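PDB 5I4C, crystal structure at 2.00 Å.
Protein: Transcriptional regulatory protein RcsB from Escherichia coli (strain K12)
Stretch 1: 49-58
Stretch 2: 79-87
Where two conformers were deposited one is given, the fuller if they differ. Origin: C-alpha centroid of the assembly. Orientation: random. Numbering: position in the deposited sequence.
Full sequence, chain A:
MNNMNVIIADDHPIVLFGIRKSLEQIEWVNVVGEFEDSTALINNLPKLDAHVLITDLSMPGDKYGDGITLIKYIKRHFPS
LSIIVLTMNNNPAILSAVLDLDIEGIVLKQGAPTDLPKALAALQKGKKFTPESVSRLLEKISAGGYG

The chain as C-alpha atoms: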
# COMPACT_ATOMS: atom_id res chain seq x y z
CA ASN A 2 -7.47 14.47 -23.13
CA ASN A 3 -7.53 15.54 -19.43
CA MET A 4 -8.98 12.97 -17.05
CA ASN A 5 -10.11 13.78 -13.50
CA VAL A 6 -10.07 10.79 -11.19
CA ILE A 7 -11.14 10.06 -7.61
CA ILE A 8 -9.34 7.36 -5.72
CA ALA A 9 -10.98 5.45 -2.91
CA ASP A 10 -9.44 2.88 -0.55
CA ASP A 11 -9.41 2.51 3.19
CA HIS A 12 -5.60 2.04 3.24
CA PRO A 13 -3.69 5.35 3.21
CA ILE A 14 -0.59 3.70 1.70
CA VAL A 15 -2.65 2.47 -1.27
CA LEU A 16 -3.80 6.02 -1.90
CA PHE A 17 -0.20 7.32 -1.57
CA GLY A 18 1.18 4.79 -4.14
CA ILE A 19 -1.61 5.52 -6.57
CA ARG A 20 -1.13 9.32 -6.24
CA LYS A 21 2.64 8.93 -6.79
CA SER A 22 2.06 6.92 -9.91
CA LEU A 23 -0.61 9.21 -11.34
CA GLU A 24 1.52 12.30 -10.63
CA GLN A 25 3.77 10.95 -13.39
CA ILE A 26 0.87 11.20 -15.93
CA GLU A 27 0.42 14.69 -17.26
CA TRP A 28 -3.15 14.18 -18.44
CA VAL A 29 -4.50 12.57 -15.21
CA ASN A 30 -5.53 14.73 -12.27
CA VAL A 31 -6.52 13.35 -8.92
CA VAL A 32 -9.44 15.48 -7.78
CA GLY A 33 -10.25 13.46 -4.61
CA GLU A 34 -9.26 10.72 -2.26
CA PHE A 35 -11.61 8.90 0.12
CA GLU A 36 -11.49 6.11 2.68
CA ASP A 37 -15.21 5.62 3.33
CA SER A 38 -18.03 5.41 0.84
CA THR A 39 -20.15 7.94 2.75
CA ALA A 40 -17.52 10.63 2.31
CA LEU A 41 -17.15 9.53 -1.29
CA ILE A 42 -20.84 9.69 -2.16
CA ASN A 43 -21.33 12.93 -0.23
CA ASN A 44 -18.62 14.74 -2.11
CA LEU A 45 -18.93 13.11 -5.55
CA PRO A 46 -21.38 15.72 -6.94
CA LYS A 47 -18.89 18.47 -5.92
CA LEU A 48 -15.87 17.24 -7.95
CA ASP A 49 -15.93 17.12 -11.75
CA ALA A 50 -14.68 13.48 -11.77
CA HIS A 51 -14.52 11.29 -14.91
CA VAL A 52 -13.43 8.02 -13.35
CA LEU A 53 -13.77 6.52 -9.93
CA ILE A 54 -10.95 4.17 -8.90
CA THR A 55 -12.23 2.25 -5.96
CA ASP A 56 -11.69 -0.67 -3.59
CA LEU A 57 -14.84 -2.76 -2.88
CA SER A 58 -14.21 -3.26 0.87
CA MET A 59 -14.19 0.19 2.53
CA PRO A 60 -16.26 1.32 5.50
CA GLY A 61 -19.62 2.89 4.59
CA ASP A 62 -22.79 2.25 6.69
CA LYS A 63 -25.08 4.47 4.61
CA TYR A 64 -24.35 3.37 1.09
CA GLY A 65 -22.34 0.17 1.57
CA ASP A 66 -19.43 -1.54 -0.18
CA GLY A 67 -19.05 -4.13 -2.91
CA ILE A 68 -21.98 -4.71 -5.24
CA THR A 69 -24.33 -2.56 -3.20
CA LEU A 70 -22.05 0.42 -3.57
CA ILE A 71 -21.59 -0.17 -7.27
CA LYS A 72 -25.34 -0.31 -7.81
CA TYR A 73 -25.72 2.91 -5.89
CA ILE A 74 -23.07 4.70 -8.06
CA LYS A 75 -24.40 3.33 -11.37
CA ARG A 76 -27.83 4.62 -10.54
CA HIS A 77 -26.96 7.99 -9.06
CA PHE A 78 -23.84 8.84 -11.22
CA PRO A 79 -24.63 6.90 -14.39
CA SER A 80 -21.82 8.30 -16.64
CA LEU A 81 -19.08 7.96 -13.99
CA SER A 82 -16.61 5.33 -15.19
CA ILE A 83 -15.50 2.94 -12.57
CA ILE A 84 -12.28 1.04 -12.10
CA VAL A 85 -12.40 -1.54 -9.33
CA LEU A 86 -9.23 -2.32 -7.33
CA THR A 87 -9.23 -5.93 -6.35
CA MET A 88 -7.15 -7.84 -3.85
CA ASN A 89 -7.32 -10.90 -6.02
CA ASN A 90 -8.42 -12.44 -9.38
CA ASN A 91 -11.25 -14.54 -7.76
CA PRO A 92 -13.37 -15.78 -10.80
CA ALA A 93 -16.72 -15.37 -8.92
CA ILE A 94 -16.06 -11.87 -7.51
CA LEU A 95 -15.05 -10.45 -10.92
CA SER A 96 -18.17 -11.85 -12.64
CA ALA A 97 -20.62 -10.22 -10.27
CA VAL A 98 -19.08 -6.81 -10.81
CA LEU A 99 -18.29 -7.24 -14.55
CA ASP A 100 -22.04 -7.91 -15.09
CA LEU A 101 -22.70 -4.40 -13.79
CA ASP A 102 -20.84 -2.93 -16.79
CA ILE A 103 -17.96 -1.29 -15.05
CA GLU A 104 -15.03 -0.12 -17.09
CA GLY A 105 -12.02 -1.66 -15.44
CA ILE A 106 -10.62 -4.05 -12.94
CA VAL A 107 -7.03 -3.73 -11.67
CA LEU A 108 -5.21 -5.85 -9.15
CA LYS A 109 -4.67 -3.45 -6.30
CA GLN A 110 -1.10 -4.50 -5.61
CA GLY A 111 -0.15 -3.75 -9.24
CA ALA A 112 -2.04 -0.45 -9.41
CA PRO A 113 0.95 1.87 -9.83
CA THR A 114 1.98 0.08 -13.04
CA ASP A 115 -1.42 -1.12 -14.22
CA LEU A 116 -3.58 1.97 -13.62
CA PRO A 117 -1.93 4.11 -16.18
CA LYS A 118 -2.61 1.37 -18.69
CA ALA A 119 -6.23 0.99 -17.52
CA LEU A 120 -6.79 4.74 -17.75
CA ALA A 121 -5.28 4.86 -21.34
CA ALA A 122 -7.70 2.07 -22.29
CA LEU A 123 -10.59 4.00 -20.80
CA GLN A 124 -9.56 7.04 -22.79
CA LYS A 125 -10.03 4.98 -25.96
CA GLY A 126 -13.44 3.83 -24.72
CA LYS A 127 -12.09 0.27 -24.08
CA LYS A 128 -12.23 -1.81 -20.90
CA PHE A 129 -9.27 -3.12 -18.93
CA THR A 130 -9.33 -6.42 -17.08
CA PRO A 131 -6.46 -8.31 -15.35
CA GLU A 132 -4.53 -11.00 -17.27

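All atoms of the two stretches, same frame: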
# COMPACT_ATOMS: atom_id res chain seq x y z
N ASP A 49 -15.53 17.38 -10.36
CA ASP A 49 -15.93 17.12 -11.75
C ASP A 49 -15.16 15.86 -12.26
O ASP A 49 -14.41 15.91 -13.23
CB ASP A 49 -15.71 18.40 -12.58
CG ASP A 49 -16.79 19.50 -12.31
OD1 ASP A 49 -17.68 19.36 -11.43
OD2 ASP A 49 -16.76 20.52 -13.03
N ALA A 50 -15.39 14.72 -11.58
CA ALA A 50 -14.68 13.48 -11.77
C ALA A 50 -15.14 12.75 -13.03
O ALA A 50 -16.34 12.72 -13.32
CB ALA A 50 -14.93 12.55 -10.58
N HIS A 51 -14.21 12.15 -13.75
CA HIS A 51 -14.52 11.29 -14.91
C HIS A 51 -14.54 9.79 -14.59
O HIS A 51 -15.30 9.01 -15.15
CB HIS A 51 -13.56 11.62 -16.06
CG HIS A 51 -13.59 13.05 -16.45
ND1 HIS A 51 -12.47 13.76 -16.73
CD2 HIS A 51 -14.63 13.92 -16.56
CE1 HIS A 51 -12.80 15.01 -17.02
NE2 HIS A 51 -14.11 15.14 -16.90
N VAL A 52 -13.68 9.39 -13.67
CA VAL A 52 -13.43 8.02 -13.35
C VAL A 52 -13.32 7.92 -11.84
O VAL A 52 -12.65 8.74 -11.21
CB VAL A 52 -12.06 7.54 -13.95
CG1 VAL A 52 -11.87 6.03 -13.72
CG2 VAL A 52 -12.08 7.75 -15.41
N LEU A 53 -13.98 6.94 -11.31
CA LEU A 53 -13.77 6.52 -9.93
C LEU A 53 -12.93 5.25 -9.89
O LEU A 53 -13.32 4.25 -10.50
CB LEU A 53 -15.09 6.26 -9.27
CG LEU A 53 -14.94 5.66 -7.87
CD1 LEU A 53 -14.23 6.50 -6.82
CD2 LEU A 53 -16.27 5.22 -7.42
N ILE A 54 -11.83 5.30 -9.14
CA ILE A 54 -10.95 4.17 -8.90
C ILE A 54 -11.14 3.72 -7.45
O ILE A 54 -10.74 4.43 -6.53
CB ILE A 54 -9.49 4.53 -9.19
CG1 ILE A 54 -9.37 5.08 -10.60
CG2 ILE A 54 -8.59 3.32 -9.00
CD1 ILE A 54 -8.06 5.77 -10.88
N THR A 55 -11.74 2.57 -7.26
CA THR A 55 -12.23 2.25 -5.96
C THR A 55 -12.02 0.78 -5.54
O THR A 55 -12.18 -0.16 -6.32
CB THR A 55 -13.74 2.62 -5.80
OG1 THR A 55 -14.13 2.48 -4.41
CG2 THR A 55 -14.68 1.65 -6.62
N ASP A 56 -11.63 0.62 -4.28
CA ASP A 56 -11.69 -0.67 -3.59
C ASP A 56 -13.18 -1.04 -3.31
O ASP A 56 -14.03 -0.16 -3.23
CB ASP A 56 -10.97 -0.54 -2.26
CG ASP A 56 -10.73 -1.88 -1.61
OD1 ASP A 56 -10.00 -2.72 -2.17
OD2 ASP A 56 -11.27 -2.09 -0.55
N LEU A 57 -13.49 -2.32 -3.21
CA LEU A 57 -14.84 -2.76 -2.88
C LEU A 57 -15.09 -3.09 -1.41
O LEU A 57 -16.20 -3.50 -1.08
CB LEU A 57 -15.17 -3.96 -3.72
CG LEU A 57 -15.28 -3.73 -5.24
CD1 LEU A 57 -15.63 -5.05 -5.89
CD2 LEU A 57 -16.33 -2.68 -5.57
N SER A 58 -14.11 -2.89 -0.53
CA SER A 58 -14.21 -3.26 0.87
C SER A 58 -14.05 -2.14 1.93
O SER A 58 -13.67 -2.43 3.07
CB SER A 58 -13.14 -4.34 1.18
OG SER A 58 -13.71 -5.57 0.77
N PRO A 79 -24.69 7.94 -13.32
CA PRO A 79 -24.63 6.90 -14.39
C PRO A 79 -23.55 7.03 -15.48
O PRO A 79 -23.26 6.04 -16.13
CB PRO A 79 -26.04 6.92 -15.00
CG PRO A 79 -26.55 8.27 -14.69
CD PRO A 79 -25.94 8.72 -13.39
N SER A 80 -22.93 8.18 -15.68
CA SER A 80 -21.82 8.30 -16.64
C SER A 80 -20.43 8.28 -15.99
O SER A 80 -19.45 8.45 -16.68
CB SER A 80 -21.99 9.55 -17.43
OG SER A 80 -23.29 9.54 -18.00
N LEU A 81 -20.37 8.06 -14.68
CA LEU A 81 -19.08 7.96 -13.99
C LEU A 81 -18.49 6.59 -14.29
O LEU A 81 -19.15 5.55 -14.08
CB LEU A 81 -19.27 8.11 -12.50
CG LEU A 81 -18.01 8.11 -11.65
CD1 LEU A 81 -17.09 9.27 -11.97
CD2 LEU A 81 -18.37 8.12 -10.18
N SER A 82 -17.27 6.59 -14.81
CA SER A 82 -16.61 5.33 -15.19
C SER A 82 -16.02 4.82 -13.94
O SER A 82 -15.62 5.58 -13.07
CB SER A 82 -15.56 5.56 -16.23
OG SER A 82 -16.12 6.07 -17.41
N ILE A 83 -15.99 3.52 -13.79
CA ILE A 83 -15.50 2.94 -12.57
C ILE A 83 -14.44 1.89 -12.86
O ILE A 83 -14.64 1.02 -13.72
CB ILE A 83 -16.62 2.25 -11.83
CG1 ILE A 83 -17.68 3.25 -11.46
CG2 ILE A 83 -16.10 1.56 -10.58
CD1 ILE A 83 -18.93 2.52 -11.01
N ILE A 84 -13.30 2.06 -12.22
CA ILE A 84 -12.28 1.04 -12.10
C ILE A 84 -12.27 0.50 -10.69
O ILE A 84 -12.05 1.26 -9.71
CB ILE A 84 -10.89 1.54 -12.46
CG1 ILE A 84 -10.87 1.97 -13.93
CG2 ILE A 84 -9.84 0.44 -12.23
CD1 ILE A 84 -9.58 2.68 -14.33
N VAL A 85 -12.48 -0.81 -10.59
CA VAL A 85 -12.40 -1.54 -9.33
C VAL A 85 -10.96 -2.01 -9.07
O VAL A 85 -10.36 -2.58 -9.94
CB VAL A 85 -13.40 -2.69 -9.30
CG1 VAL A 85 -13.18 -3.64 -8.13
CG2 VAL A 85 -14.80 -2.08 -9.16
N LEU A 86 -10.48 -1.79 -7.85
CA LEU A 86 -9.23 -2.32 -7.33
C LEU A 86 -9.52 -3.59 -6.56
O LEU A 86 -10.35 -3.57 -5.64
CB LEU A 86 -8.60 -1.32 -6.32
CG LEU A 86 -8.23 0.06 -6.86
CD1 LEU A 86 -7.75 1.00 -5.73
CD2 LEU A 86 -7.18 -0.12 -7.96
N THR A 87 -8.89 -4.69 -6.95
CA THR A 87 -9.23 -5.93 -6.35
C THR A 87 -8.03 -6.61 -5.70
O THR A 87 -6.90 -6.55 -6.18
CB THR A 87 -9.99 -6.83 -7.35
OG1 THR A 87 -10.50 -7.91 -6.61
CG2 THR A 87 -9.13 -7.30 -8.45
O HOH W 1 -16.70 9.53 -17.30
O HOH W 2 -12.03 -4.53 -3.86

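The parallel pairing of the two strands ends in a water-mediated link at each end, where direct backbone bonding gives out. Beyond the last direct bond, the gap has opened to 4.2 Å between Leu57 N and Leu86 O, too long for a hydrogen bond, and water 2 fills it: it accepts from Leu57 N (2.7 Å), donates to Leu86 O (2.6 Å) and makes a weak bond to Asp56 OD1 (3.2 Å). At the other end, water 1 donates to both His51 O (2.6 Å) and Ser80 O (3.0 Å), joining two carbonyls that cannot bond each other.

Between the waters runs a ladder of five hydrogen bonds. Ser82 N donates to His51 O (3.1 Å), Leu53 N to Ser82 O, Ile84 N to Leu53 O, Thr55 N to Ile84 O and Leu86 N to Thr55 O, the last four all at 2.8 Å. Leu53, Thr55, Ser82 and Ile84 thus each use both N and O toward the other stretch, the alternation typical of parallel strands. CA-H...O contacts such as Ile54 CA to Ile84 O (3.2 Å) supplement them.

Side chains alternate between the two faces of the sheet. On one, Val52, Ile54, Ile84 and Leu86 form a buried apolar layer: Val52 CG1 lies 4.1 Å from Ile84 CD1, and Ile54 CG2 3.9 Å from Leu86 CD2. Small Ser82 shares this face at its more exposed end. On the other, branched Leu53, Ile83, Thr55 and Val85 suit buried positions; Thr55 CG2 lies 4.2 Å from Ile83 CG2, while its OG1 donates to Asp56 O (2.9 Å). Although its CA-to-CB bond points sideways, Leu81 extends its end to the first stretch, placing CD2 3.9 Å from Leu53 CB and CD1 4.2 Å from Ala50 CB. Leu57 reaches in similarly, with CG 3.6 Å from Val85 CG1. Asp56 OD2 accepts from Ser58 N (3.0 Å). The contact buries 659 Å² between the stretches, both sides summed.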